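Local coordinates for protein LysR family transcriptional regulator (Vibrio vulnificus, PDB 5FHK) that probably binds DNA in a sequence-specific way and activates virulence gene transcription as AphB, of which this chain is the regulatory domain, at residues 108-113 against 176-181; 119-124 against 171-176; 23-28 against 198-203. One frame throughout, in Å; residues are numbered along the deposited sequence.

Interaction 1: residues 108-113 against 176-181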
ATOM      1  N   HIS A 108     -11.110  -3.395  -1.346  1.00 36.08           N
ATOM      2  CA  HIS A 108     -11.630  -2.781  -0.128  1.00 37.83           C
ATOM      3  C   HIS A 108     -11.181  -1.325  -0.050  1.00 32.06           C
ATOM      4  O   HIS A 108     -10.049  -1.007  -0.439  1.00 31.70           O
ATOM      5  CB  HIS A 108     -11.130  -3.516   1.120  1.00 47.20           C
ATOM      6  CG  HIS A 108     -11.888  -4.764   1.459  1.00 56.89           C
ATOM      7  ND1 HIS A 108     -11.328  -6.022   1.364  1.00 59.46           N
ATOM      8  CD2 HIS A 108     -13.142  -4.947   1.942  1.00 59.54           C
ATOM      9  CE1 HIS A 108     -12.210  -6.928   1.751  1.00 60.39           C
ATOM     10  NE2 HIS A 108     -13.319  -6.303   2.105  1.00 60.38           N
ATOM     11  N   PRO A 109     -12.016  -0.417   0.490  1.00 27.67           N
ATOM     12  CA  PRO A 109     -13.352  -0.619   1.067  1.00 27.92           C
ATOM     13  C   PRO A 109     -14.468  -0.428   0.036  1.00 28.88           C
ATOM     14  O   PRO A 109     -15.563   0.016   0.388  1.00 29.72           O
ATOM     15  CB  PRO A 109     -13.421   0.476   2.134  1.00 27.90           C
ATOM     16  CG  PRO A 109     -12.698   1.643   1.472  1.00 26.53           C
ATOM     17  CD  PRO A 109     -11.606   0.998   0.585  1.00 28.58           C
ATOM     18  N   LEU A 110     -14.160  -0.726  -1.228  1.00 28.49           N
ATOM     19  CA  LEU A 110     -15.079  -0.624  -2.352  1.00 28.66           C
ATOM     20  C   LEU A 110     -15.365  -2.003  -2.940  1.00 31.26           C
ATOM     21  O   LEU A 110     -15.331  -2.203  -4.161  1.00 32.21           O
ATOM     22  CB  LEU A 110     -14.521   0.314  -3.421  1.00 28.82           C
ATOM     23  CG  LEU A 110     -14.096   1.724  -2.991  1.00 28.53           C
ATOM     24  CD1 LEU A 110     -13.639   2.533  -4.210  1.00 26.66           C
ATOM     25  CD2 LEU A 110     -15.242   2.456  -2.253  1.00 29.92           C
ATOM     26  N   LEU A 111     -15.601  -2.989  -2.069  1.00 32.89           N
ATOM     27  CA  LEU A 111     -16.129  -4.269  -2.529  1.00 34.75           C
ATOM     28  C   LEU A 111     -17.594  -4.163  -2.921  1.00 35.40           C
ATOM     29  O   LEU A 111     -18.086  -5.000  -3.689  1.00 37.15           O
ATOM     30  CB  LEU A 111     -15.968  -5.340  -1.452  1.00 37.99           C
ATOM     31  CG  LEU A 111     -14.567  -5.919  -1.218  1.00 37.09           C
ATOM     32  CD1 LEU A 111     -14.660  -7.373  -0.687  1.00 35.10           C
ATOM     33  CD2 LEU A 111     -13.721  -5.838  -2.480  1.00 34.92           C
ATOM     34  N   LYS A 112     -18.292  -3.156  -2.408  1.00 33.96           N
ATOM     35  CA  LYS A 112     -19.678  -2.870  -2.753  1.00 34.36           C
ATOM     36  C   LYS A 112     -19.695  -1.602  -3.596  1.00 31.30           C
ATOM     37  O   LYS A 112     -19.114  -0.584  -3.201  1.00 29.15           O
ATOM     38  CB  LYS A 112     -20.523  -2.704  -1.487  1.00 38.03           C
ATOM     39  CG  LYS A 112     -22.032  -2.506  -1.705  1.00 40.72           C
ATOM     40  CD  LYS A 112     -22.726  -2.344  -0.355  1.00 44.19           C
ATOM     41  CE  LYS A 112     -23.452  -1.012  -0.258  1.00 47.94           C
ATOM     42  NZ  LYS A 112     -22.482   0.128  -0.431  1.00 50.00           N
ATOM     43  N   TRP A 113     -20.310  -1.672  -4.768  1.00 29.33           N
ATOM     44  CA  TRP A 113     -20.351  -0.535  -5.682  1.00 30.58           C
ATOM     45  C   TRP A 113     -21.757   0.047  -5.623  1.00 33.00           C
ATOM     46  O   TRP A 113     -22.705  -0.561  -6.128  1.00 33.95           O
ATOM     47  CB  TRP A 113     -20.003  -0.936  -7.116  1.00 26.31           C
ATOM     48  CG  TRP A 113     -18.618  -1.404  -7.364  1.00 25.56           C
ATOM     49  CD1 TRP A 113     -17.617  -1.596  -6.442  1.00 25.97           C
ATOM     50  CD2 TRP A 113     -18.065  -1.755  -8.635  1.00 26.31           C
ATOM     51  NE1 TRP A 113     -16.485  -2.046  -7.067  1.00 26.29           N
ATOM     52  CE2 TRP A 113     -16.728  -2.136  -8.416  1.00 26.10           C
ATOM     53  CE3 TRP A 113     -18.570  -1.762  -9.947  1.00 25.71           C
ATOM     54  CZ2 TRP A 113     -15.886  -2.532  -9.456  1.00 27.07           C
ATOM     55  CZ3 TRP A 113     -17.730  -2.167 -10.984  1.00 26.56           C
ATOM     56  CH2 TRP A 113     -16.407  -2.557 -10.728  1.00 27.12           C
ATOM     57  N   ASN A 176     -21.144   8.323  -4.439  1.00 39.02           N
ATOM     58  CA  ASN A 176     -21.227   9.630  -3.812  1.00 38.73           C
ATOM     59  C   ASN A 176     -19.893   9.973  -3.154  1.00 35.57           C
ATOM     60  O   ASN A 176     -19.175   9.085  -2.685  1.00 33.12           O
ATOM     61  CB  ASN A 176     -22.353   9.664  -2.784  1.00 43.15           C
ATOM     62  CG  ASN A 176     -23.705  10.009  -3.409  1.00 47.60           C
ATOM     63  OD1 ASN A 176     -23.802  10.911  -4.252  1.00 51.24           O
ATOM     64  ND2 ASN A 176     -24.750   9.286  -3.006  1.00 47.31           N
ATOM     65  N   PRO A 177     -19.527  11.251  -3.134  1.00 38.97           N
ATOM     66  CA  PRO A 177     -18.229  11.630  -2.569  1.00 38.56           C
ATOM     67  C   PRO A 177     -18.170  11.315  -1.089  1.00 35.86           C
ATOM     68  O   PRO A 177     -19.167  11.389  -0.371  1.00 32.55           O
ATOM     69  CB  PRO A 177     -18.152  13.145  -2.813  1.00 39.93           C
ATOM     70  CG  PRO A 177     -19.179  13.418  -3.860  1.00 42.44           C
ATOM     71  CD  PRO A 177     -20.275  12.420  -3.618  1.00 41.34           C
ATOM     72  N   ARG A 178     -16.983  10.953  -0.640  1.00 36.67           N
ATOM     73  CA  ARG A 178     -16.700  10.830   0.775  1.00 38.81           C
ATOM     74  C   ARG A 178     -15.664  11.884   1.142  1.00 39.56           C
ATOM     75  O   ARG A 178     -14.734  12.155   0.372  1.00 41.68           O
ATOM     76  CB  ARG A 178     -16.230   9.403   1.123  1.00 39.44           C
ATOM     77  CG  ARG A 178     -15.461   8.699   0.025  1.00 37.80           C
ATOM     78  CD  ARG A 178     -15.402   7.147   0.145  1.00 38.42           C
ATOM     79  NE  ARG A 178     -14.542   6.627  -0.923  1.00 41.54           N
ATOM     80  CZ  ARG A 178     -13.437   5.895  -0.748  1.00 42.29           C
ATOM     81  NH1 ARG A 178     -13.049   5.495   0.464  1.00 42.29           N
ATOM     82  NH2 ARG A 178     -12.730   5.522  -1.803  1.00 39.70           N
ATOM     83  N   ASP A 179     -15.847  12.510   2.297  1.00 41.29           N
ATOM     84  CA  ASP A 179     -14.942  13.568   2.716  1.00 39.45           C
ATOM     85  C   ASP A 179     -13.831  13.008   3.586  1.00 36.16           C
ATOM     86  O   ASP A 179     -13.934  11.921   4.161  1.00 36.66           O
ATOM     87  CB  ASP A 179     -15.705  14.653   3.461  1.00 44.74           C
ATOM     88  CG  ASP A 179     -16.655  15.402   2.560  1.00 49.32           C
ATOM     89  OD1 ASP A 179     -16.440  15.370   1.326  1.00 50.86           O
ATOM     90  OD2 ASP A 179     -17.605  16.022   3.083  1.00 50.35           O
ATOM     91  N   ILE A 180     -12.742  13.757   3.663  1.00 30.39           N
ATOM     92  CA  ILE A 180     -11.645  13.419   4.544  1.00 27.72           C
ATOM     93  C   ILE A 180     -11.591  14.482   5.629  1.00 29.04           C
ATOM     94  O   ILE A 180     -11.615  15.683   5.344  1.00 28.47           O
ATOM     95  CB  ILE A 180     -10.316  13.302   3.783  1.00 24.01           C
ATOM     96  CG1 ILE A 180     -10.367  12.117   2.797  1.00 23.72           C
ATOM     97  CG2 ILE A 180      -9.197  13.067   4.755  1.00 20.76           C
ATOM     98  CD1 ILE A 180     -10.973  12.459   1.465  1.00 25.15           C
ATOM     99  N   TYR A 181     -11.548  14.042   6.869  1.00 29.94           N
ATOM    100  CA  TYR A 181     -11.544  14.967   7.981  1.00 27.77           C
ATOM    101  C   TYR A 181     -10.235  14.844   8.724  1.00 25.08           C
ATOM    102  O   TYR A 181      -9.534  13.830   8.633  1.00 22.39           O
ATOM    103  CB  TYR A 181     -12.703  14.703   8.938  1.00 29.21           C
ATOM    104  CG  TYR A 181     -14.052  15.023   8.359  1.00 31.93           C
ATOM    105  CD1 TYR A 181     -14.692  14.121   7.530  1.00 29.65           C
ATOM    106  CD2 TYR A 181     -14.690  16.228   8.647  1.00 34.37           C
ATOM    107  CE1 TYR A 181     -15.915  14.404   7.000  1.00 32.29           C
ATOM    108  CE2 TYR A 181     -15.929  16.520   8.113  1.00 35.66           C
ATOM    109  CZ  TYR A 181     -16.535  15.602   7.293  1.00 35.89           C
ATOM    110  OH  TYR A 181     -17.774  15.860   6.743  1.00 38.46           O
TER

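Interaction 2: residues 119-124 against 171-176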
ATOM      1  N   LYS A 119     -29.716  11.430 -13.053  1.00 51.78           N
ATOM      2  CA  LYS A 119     -31.143  11.532 -12.763  1.00 54.82           C
ATOM      3  C   LYS A 119     -31.524  11.023 -11.376  1.00 54.65           C
ATOM      4  O   LYS A 119     -32.677  11.210 -10.964  1.00 54.08           O
ATOM      5  CB  LYS A 119     -31.949  10.776 -13.825  1.00 59.39           C
ATOM      6  CG  LYS A 119     -31.822  11.366 -15.219  1.00 63.75           C
ATOM      7  CD  LYS A 119     -31.343  10.331 -16.237  1.00 65.37           C
ATOM      8  CE  LYS A 119     -30.938  10.996 -17.559  1.00 65.18           C
ATOM      9  NZ  LYS A 119     -29.707  11.837 -17.417  1.00 62.80           N
ATOM     10  N   GLY A 120     -30.599  10.394 -10.647  1.00 52.17           N
ATOM     11  CA  GLY A 120     -30.858   9.949  -9.293  1.00 51.07           C
ATOM     12  C   GLY A 120     -31.100   8.464  -9.109  1.00 46.15           C
ATOM     13  O   GLY A 120     -31.353   8.037  -7.977  1.00 43.74           O
ATOM     14  N   GLU A 121     -31.042   7.665 -10.171  1.00 46.78           N
ATOM     15  CA  GLU A 121     -31.191   6.222 -10.020  1.00 47.58           C
ATOM     16  C   GLU A 121     -29.968   5.631  -9.328  1.00 46.37           C
ATOM     17  O   GLU A 121     -28.836   6.067  -9.555  1.00 44.52           O
ATOM     18  CB  GLU A 121     -31.393   5.553 -11.382  1.00 49.62           C
ATOM     19  CG  GLU A 121     -31.696   4.052 -11.297  1.00 52.66           C
ATOM     20  CD  GLU A 121     -31.638   3.327 -12.645  1.00 54.95           C
ATOM     21  OE1 GLU A 121     -31.418   4.000 -13.684  1.00 55.35           O
ATOM     22  OE2 GLU A 121     -31.821   2.080 -12.655  1.00 54.96           O
ATOM     23  N   THR A 122     -30.197   4.622  -8.487  1.00 47.11           N
ATOM     24  CA  THR A 122     -29.149   3.997  -7.685  1.00 44.20           C
ATOM     25  C   THR A 122     -29.081   2.513  -8.014  1.00 43.10           C
ATOM     26  O   THR A 122     -30.086   1.801  -7.907  1.00 43.77           O
ATOM     27  CB  THR A 122     -29.407   4.199  -6.191  1.00 44.28           C
ATOM     28  OG1 THR A 122     -28.993   5.516  -5.810  1.00 45.32           O
ATOM     29  CG2 THR A 122     -28.666   3.155  -5.347  1.00 41.51           C
ATOM     30  N   VAL A 123     -27.895   2.048  -8.386  1.00 40.41           N
ATOM     31  CA  VAL A 123     -27.647   0.643  -8.667  1.00 39.58           C
ATOM     32  C   VAL A 123     -26.548   0.157  -7.727  1.00 37.18           C
ATOM     33  O   VAL A 123     -25.524   0.831  -7.568  1.00 37.11           O
ATOM     34  CB  VAL A 123     -27.263   0.442 -10.145  1.00 38.66           C
ATOM     35  CG1 VAL A 123     -26.560  -0.894 -10.345  1.00 40.92           C
ATOM     36  CG2 VAL A 123     -28.509   0.543 -11.028  1.00 37.35           C
ATOM     37  N   VAL A 124     -26.759  -1.007  -7.102  1.00 36.80           N
ATOM     38  CA  VAL A 124     -25.786  -1.624  -6.201  1.00 37.84           C
ATOM     39  C   VAL A 124     -25.220  -2.865  -6.880  1.00 39.84           C
ATOM     40  O   VAL A 124     -25.982  -3.716  -7.353  1.00 41.91           O
ATOM     41  CB  VAL A 124     -26.423  -1.981  -4.843  1.00 39.89           C
ATOM     42  CG1 VAL A 124     -25.384  -2.598  -3.917  1.00 40.44           C
ATOM     43  CG2 VAL A 124     -27.012  -0.734  -4.204  1.00 39.85           C
ATOM     44  N   PRO A 171     -19.779   7.273 -17.753  1.00 34.93           N
ATOM     45  CA  PRO A 171     -19.401   8.560 -17.148  1.00 32.21           C
ATOM     46  C   PRO A 171     -20.570   9.296 -16.511  1.00 28.29           C
ATOM     47  O   PRO A 171     -20.342  10.224 -15.718  1.00 25.70           O
ATOM     48  CB  PRO A 171     -18.808   9.351 -18.325  1.00 32.55           C
ATOM     49  CG  PRO A 171     -19.026   8.525 -19.557  1.00 33.30           C
ATOM     50  CD  PRO A 171     -19.922   7.373 -19.214  1.00 34.56           C
ATOM     51  N   ASP A 172     -21.804   8.906 -16.816  1.00 28.56           N
ATOM     52  CA  ASP A 172     -22.970   9.448 -16.127  1.00 33.50           C
ATOM     53  C   ASP A 172     -23.179   8.828 -14.746  1.00 35.61           C
ATOM     54  O   ASP A 172     -24.089   9.249 -14.030  1.00 38.94           O
ATOM     55  CB  ASP A 172     -24.225   9.251 -16.989  1.00 38.34           C
ATOM     56  CG  ASP A 172     -25.397  10.134 -16.554  1.00 44.14           C
ATOM     57  OD1 ASP A 172     -25.434  11.337 -16.921  1.00 43.18           O
ATOM     58  OD2 ASP A 172     -26.293   9.610 -15.850  1.00 48.80           O
ATOM     59  N   TRP A 173     -22.362   7.854 -14.352  1.00 33.33           N
ATOM     60  CA  TRP A 173     -22.488   7.181 -13.071  1.00 33.12           C
ATOM     61  C   TRP A 173     -21.295   7.490 -12.172  1.00 32.96           C
ATOM     62  O   TRP A 173     -20.167   7.682 -12.643  1.00 33.20           O
ATOM     63  CB  TRP A 173     -22.595   5.666 -13.258  1.00 31.03           C
ATOM     64  CG  TRP A 173     -23.850   5.250 -13.934  1.00 31.75           C
ATOM     65  CD1 TRP A 173     -24.068   5.183 -15.272  1.00 35.47           C
ATOM     66  CD2 TRP A 173     -25.067   4.842 -13.301  1.00 33.85           C
ATOM     67  NE1 TRP A 173     -25.353   4.756 -15.520  1.00 38.93           N
ATOM     68  CE2 TRP A 173     -25.990   4.543 -14.326  1.00 36.68           C
ATOM     69  CE3 TRP A 173     -25.466   4.694 -11.970  1.00 34.40           C
ATOM     70  CZ2 TRP A 173     -27.289   4.104 -14.062  1.00 35.72           C
ATOM     71  CZ3 TRP A 173     -26.759   4.267 -11.710  1.00 36.27           C
ATOM     72  CH2 TRP A 173     -27.656   3.982 -12.753  1.00 36.11           C
ATOM     73  N   SER A 174     -21.549   7.491 -10.864  1.00 29.64           N
ATOM     74  CA  SER A 174     -20.500   7.755  -9.894  1.00 30.95           C
ATOM     75  C   SER A 174     -21.003   7.383  -8.518  1.00 32.52           C
ATOM     76  O   SER A 174     -22.211   7.419  -8.256  1.00 31.96           O
ATOM     77  CB  SER A 174     -20.083   9.222  -9.898  1.00 34.74           C
ATOM     78  OG  SER A 174     -20.902   9.964  -9.002  1.00 39.09           O
ATOM     79  N   ALA A 175     -20.064   7.029  -7.648  1.00 32.56           N
ATOM     80  CA  ALA A 175     -20.360   6.899  -6.234  1.00 33.08           C
ATOM     81  C   ALA A 175     -20.520   8.283  -5.613  1.00 38.86           C
ATOM     82  O   ALA A 175     -20.101   9.302  -6.178  1.00 40.47           O
ATOM     83  CB  ALA A 175     -19.253   6.132  -5.520  1.00 29.52           C
ATOM     84  N   ASN A 176     -21.144   8.323  -4.439  1.00 39.02           N
ATOM     85  CA  ASN A 176     -21.227   9.630  -3.812  1.00 38.73           C
ATOM     86  C   ASN A 176     -19.893   9.973  -3.154  1.00 35.57           C
ATOM     87  O   ASN A 176     -19.175   9.085  -2.685  1.00 33.12           O
ATOM     88  CB  ASN A 176     -22.353   9.664  -2.784  1.00 43.15           C
ATOM     89  CG  ASN A 176     -23.705  10.009  -3.409  1.00 47.60           C
ATOM     90  OD1 ASN A 176     -23.802  10.911  -4.252  1.00 51.24           O
ATOM     91  ND2 ASN A 176     -24.750   9.286  -3.006  1.00 47.31           N
TER

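Interaction 3: residues 23-28 against 198-203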
ATOM      1  N   MET A  23       0.963  12.260   2.295  1.00 22.82           N
ATOM      2  CA  MET A  23       2.422  12.339   2.345  1.00 23.65           C
ATOM      3  C   MET A  23       3.008  13.667   1.871  1.00 22.68           C
ATOM      4  O   MET A  23       4.065  14.053   2.398  1.00 22.37           O
ATOM      5  CB  MET A  23       3.047  11.181   1.534  1.00 22.36           C
ATOM      6  CG  MET A  23       3.194   9.852   2.296  1.00 21.79           C
ATOM      7  SD  MET A  23       3.500   9.962   4.092  1.00 26.84           S
ATOM      8  CE  MET A  23       5.240  10.415   4.150  1.00 28.31           C
ATOM      9  N   PRO A  24       2.473  14.358   0.854  1.00 21.52           N
ATOM     10  CA  PRO A  24       3.065  15.670   0.512  1.00 18.19           C
ATOM     11  C   PRO A  24       3.045  16.615   1.699  1.00 20.53           C
ATOM     12  O   PRO A  24       4.064  17.233   2.033  1.00 15.72           O
ATOM     13  CB  PRO A  24       2.176  16.161  -0.638  1.00 15.41           C
ATOM     14  CG  PRO A  24       1.665  14.885  -1.261  1.00 16.74           C
ATOM     15  CD  PRO A  24       1.461  13.937  -0.135  1.00 15.81           C
ATOM     16  N   MET A  25       1.889  16.718   2.358  1.00 20.67           N
ATOM     17  CA  MET A  25       1.780  17.540   3.557  1.00 19.84           C
ATOM     18  C   MET A  25       2.711  17.043   4.648  1.00 19.12           C
ATOM     19  O   MET A  25       3.408  17.837   5.296  1.00 17.01           O
ATOM     20  CB  MET A  25       0.343  17.499   4.052  1.00 20.77           C
ATOM     21  CG  MET A  25      -0.041  18.544   5.061  1.00 19.59           C
ATOM     22  SD  MET A  25      -1.869  18.682   4.916  1.00 25.49           S
ATOM     23  CE  MET A  25      -2.361  16.963   4.777  1.00 22.03           C
ATOM     24  N   LEU A  26       2.729  15.726   4.874  1.00 19.84           N
ATOM     25  CA  LEU A  26       3.554  15.178   5.949  1.00 20.66           C
ATOM     26  C   LEU A  26       5.031  15.376   5.671  1.00 18.62           C
ATOM     27  O   LEU A  26       5.814  15.610   6.597  1.00 19.30           O
ATOM     28  CB  LEU A  26       3.254  13.693   6.133  1.00 22.07           C
ATOM     29  CG  LEU A  26       1.940  13.496   6.883  1.00 24.72           C
ATOM     30  CD1 LEU A  26       1.462  12.069   6.717  1.00 25.43           C
ATOM     31  CD2 LEU A  26       2.155  13.835   8.350  1.00 23.77           C
ATOM     32  N   ASN A  27       5.447  15.213   4.420  1.00 12.89           N
ATOM     33  CA  ASN A  27       6.869  15.393   4.121  1.00 18.87           C
ATOM     34  C   ASN A  27       7.260  16.862   4.261  1.00 17.96           C
ATOM     35  O   ASN A  27       8.342  17.179   4.772  1.00 17.10           O
ATOM     36  CB  ASN A  27       7.197  14.855   2.710  1.00 18.65           C
ATOM     37  CG  ASN A  27       7.252  13.333   2.639  1.00 19.36           C
ATOM     38  OD1 ASN A  27       7.575  12.665   3.638  1.00 18.31           O
ATOM     39  ND2 ASN A  27       6.956  12.762   1.442  1.00 17.74           N
ATOM     40  N   GLY A  28       6.361  17.776   3.903  1.00 19.78           N
ATOM     41  CA  GLY A  28       6.657  19.189   4.094  1.00 20.43           C
ATOM     42  C   GLY A  28       6.730  19.562   5.560  1.00 17.96           C
ATOM     43  O   GLY A  28       7.544  20.397   5.957  1.00 14.34           O
ATOM     44  N   ILE A 198      -0.911  20.553  13.710  1.00 23.78           N
ATOM     45  CA  ILE A 198      -2.269  20.886  13.303  1.00 23.18           C
ATOM     46  C   ILE A 198      -2.307  22.222  12.578  1.00 22.75           C
ATOM     47  O   ILE A 198      -3.090  22.414  11.643  1.00 23.75           O
ATOM     48  CB  ILE A 198      -3.187  20.887  14.538  1.00 26.04           C
ATOM     49  CG1 ILE A 198      -3.537  19.446  14.920  1.00 28.73           C
ATOM     50  CG2 ILE A 198      -4.419  21.705  14.286  1.00 27.18           C
ATOM     51  CD1 ILE A 198      -3.915  19.274  16.393  1.00 31.04           C
ATOM     52  N   ASP A 199      -1.505  23.186  13.033  1.00 22.92           N
ATOM     53  CA  ASP A 199      -1.473  24.471  12.353  1.00 26.65           C
ATOM     54  C   ASP A 199      -0.827  24.347  10.983  1.00 25.41           C
ATOM     55  O   ASP A 199      -1.248  25.020  10.037  1.00 26.34           O
ATOM     56  CB  ASP A 199      -0.723  25.506  13.198  1.00 28.85           C
ATOM     57  CG  ASP A 199      -1.548  26.011  14.384  1.00 33.21           C
ATOM     58  OD1 ASP A 199      -2.805  25.855  14.384  1.00 34.91           O
ATOM     59  OD2 ASP A 199      -0.930  26.575  15.318  1.00 33.97           O
ATOM     60  N   TYR A 200       0.227  23.533  10.866  1.00 22.56           N
ATOM     61  CA  TYR A 200       0.810  23.297   9.548  1.00 20.51           C
ATOM     62  C   TYR A 200      -0.252  22.791   8.578  1.00 22.26           C
ATOM     63  O   TYR A 200      -0.383  23.308   7.462  1.00 22.02           O
ATOM     64  CB  TYR A 200       1.971  22.307   9.639  1.00 18.69           C
ATOM     65  CG  TYR A 200       2.723  22.180   8.327  1.00 21.60           C
ATOM     66  CD1 TYR A 200       3.756  23.070   7.992  1.00 21.40           C
ATOM     67  CD2 TYR A 200       2.383  21.200   7.410  1.00 17.51           C
ATOM     68  CE1 TYR A 200       4.435  22.954   6.779  1.00 19.37           C
ATOM     69  CE2 TYR A 200       3.055  21.075   6.231  1.00 18.95           C
ATOM     70  CZ  TYR A 200       4.073  21.947   5.914  1.00 18.70           C
ATOM     71  OH  TYR A 200       4.695  21.770   4.715  1.00 18.96           O
ATOM     72  N   VAL A 201      -1.052  21.810   9.019  1.00 19.12           N
ATOM     73  CA  VAL A 201      -2.083  21.208   8.172  1.00 18.94           C
ATOM     74  C   VAL A 201      -3.088  22.261   7.741  1.00 22.30           C
ATOM     75  O   VAL A 201      -3.400  22.393   6.555  1.00 21.01           O
ATOM     76  CB  VAL A 201      -2.774  20.036   8.905  1.00 18.81           C
ATOM     77  CG1 VAL A 201      -3.910  19.445   8.064  1.00 23.61           C
ATOM     78  CG2 VAL A 201      -1.786  18.936   9.234  1.00 18.48           C
ATOM     79  N   ILE A 202      -3.575  23.064   8.691  1.00 22.47           N
ATOM     80  CA  ILE A 202      -4.549  24.082   8.317  1.00 26.65           C
ATOM     81  C   ILE A 202      -3.918  25.101   7.378  1.00 28.93           C
ATOM     82  O   ILE A 202      -4.498  25.461   6.348  1.00 30.40           O
ATOM     83  CB  ILE A 202      -5.156  24.744   9.563  1.00 27.50           C
ATOM     84  CG1 ILE A 202      -5.996  23.717  10.334  1.00 26.10           C
ATOM     85  CG2 ILE A 202      -6.026  25.912   9.151  1.00 33.05           C
ATOM     86  CD1 ILE A 202      -6.204  24.082  11.821  1.00 26.28           C
ATOM     87  N   ALA A 203      -2.702  25.554   7.694  1.00 28.37           N
ATOM     88  CA  ALA A 203      -2.042  26.518   6.827  1.00 27.64           C
ATOM     89  C   ALA A 203      -1.623  25.903   5.501  1.00 27.74           C
ATOM     90  O   ALA A 203      -1.417  26.636   4.534  1.00 30.96           O
ATOM     91  CB  ALA A 203      -0.837  27.141   7.536  1.00 27.71           C
TER

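Interaction 1: residues 108-113 against 176-181
Arg178 NH2 is held by a salt bridge to Asp78 OD1 on strand 68-82, and the branched end of Leu110 packs against the same nitrogen. The two methyls share the work, Leu110 CD1 approaching Arg178 NH2 to 3.9 Å and Leu110 CD2 to 4.0 Å. CD2 lies over one face of the guanidinium, 4.0 Å above its plane and displaced toward the rim. Leucine and arginine reach for each other from opposite directions, and Pro109 adds a second apolar contact, its CG coming obliquely to 4.0 Å from Arg178 NH1.

The backbones themselves stay far apart, the nearest CA atoms, those of Pro109 and Arg178, being 11.9 Å from each other; the long arginine side chain spans most of the gap. Its CG sits between the backbone N and the carbonyl carbon (chi1 32°), well off a staggered position, and from there the chain runs extended to NE, carrying the flat group across to the loop. NE, like NH2, has a hydrogen bond elsewhere in the structure. The peptide bond before Pro109 is cis, in the loop that presents Pro109 and Leu110 to the arginine. Just beyond, Leu110 O lies in the indole plane of Trp113, at the ring edge, and receives a weak, bent bond (123°) from Trp113 NE1 at 3.1 Å.

Strand 178-185 pairs antiparallel with strand 68-82, and Leu110 also packs on Leu151 of strand 149-153. The contact therefore joins the loop between strands 104-107 and 113-117 to strand 178-185, near the centre of the chain. Because polar partners hold NE and NH2 while leucine covers part of a guanidinium face, the charge is probably kept in a fixed orientation, and partial shielding from water would be expected to strengthen its attraction to Asp78.

Interaction 2: residues 119-124 against 171-176
The small three-stranded antiparallel sheet of this domain, with strand 113-117 in the middle and, at its borders, strand 122-125 and the short, weakly bonded strand at about 173-174, supplies the frame for this contact. Its two outer strands do not pair with one another; they meet through the indole of Trp173, which reaches across to Glu121, just before strand 122-125, and to Val123 within it. The six-membered ring does the touching. Trp173 CZ3 lies 3.5 Å from the backbone carbonyl O of Glu121, and Trp173 CH2 meets Val123 CG2 at 3.9 Å, both partners arriving obliquely to the ring and the valine crossing the tryptophan at about a right angle.

Glu121 adds its side chain. With CG anti to the backbone N (chi1 -174°) and the rest extended, the chain carries OE1 to 3.9 Å from Trp173 CH2, the carboxylate and ring planes being 64° apart. That oxygen is bonded to His95 NE2, and the same imidazole makes an edge-to-face pair with Trp173. The histidine thus ties carboxylate and indole together, while Leu115 of the central strand and Ala96 give the indole further apolar cover.

At the turn end, Lys119 NZ stands 4.3 Å from Asp172 OD1, beyond salt-bridge range, so any attraction is probably modest. Asp172 OD2 is hydrogen-bonded to Ser118. At the backbone angles of Gly120 (phi 104°) a CB would be jammed against the carbonyl O of Lys119, which calls for glycine, and Asn117 OD1 accepts the N-H of Glu121. A beta-hairpin, 113-117 with 122-125, extended on its first strand by the weakly bonded strand near 173-174, gives the 2-1-3 order, and a tryptophan from one border strand packs on the middle strand and reaches the other border strand.

Interaction 3: residues 23-28 against 198-203
This is a helix-helix contact at the periphery of the domain, where helix 18-32, near its Pro24 kink, meets the C-terminal helix 192-204. The axes of the two segments approach to 10.4 Å, with an angle of 128° between their directions. Tyr200 carries much of it. Its CG is anti to the backbone N (chi1 -172°), which sends the phenol toward the backbone of helix 18-32, which it meets obliquely: Tyr200 CE2 lies 3.4 Å from Met25 O, and Tyr200 OH comes to 3.1 Å from Gly28 C. Gly28, having no side chain, lets the hydroxyl settle against its main chain; Gly28 O is near, but the angle is too poor for a hydrogen bond.

Helix 18-32 is the connection of a beta-alpha-beta crossover between the parallel strands 9-14 and 38-43, and helix 192-204 packs on strand 178-185, Val201 against Met182. Between the helices Met25, bent at its thioether, brings SD to 3.8 Å from Val201 CG1, crossing that valine at about a right angle, whereas the Met25 and Tyr200 side chains pass each other in opposite directions, Met25 CG coming to 4.2 Å from Tyr200 CE2. From helix 18-32, Asn27 ND2 bonds to Ser141 OG of the second subunit.

In the fold
Interactions 1 and 2 are neighbours, their centres 14 Å apart, and share Asn176, which ends one segment and begins the other; they touch where Lys112 CG and Val124 CG1 pack 4.0 Å apart. Interaction 3 lies elsewhere, its centre about 23 Å from that of interaction 1 and about 34 Å from that of interaction 2; interactions 2 and 3 lie on opposite sides of the chain's centre. Along the chain the three are nested: 2 within 1, and 1 within 3. The layout is consistent with the two-lobed periplasmic-binding-protein fold of LysR regulatory domains, with interaction 1 near the crossing strands between the lobes, where relatives bind effectors, and interactions 2 and 3 in different lobes.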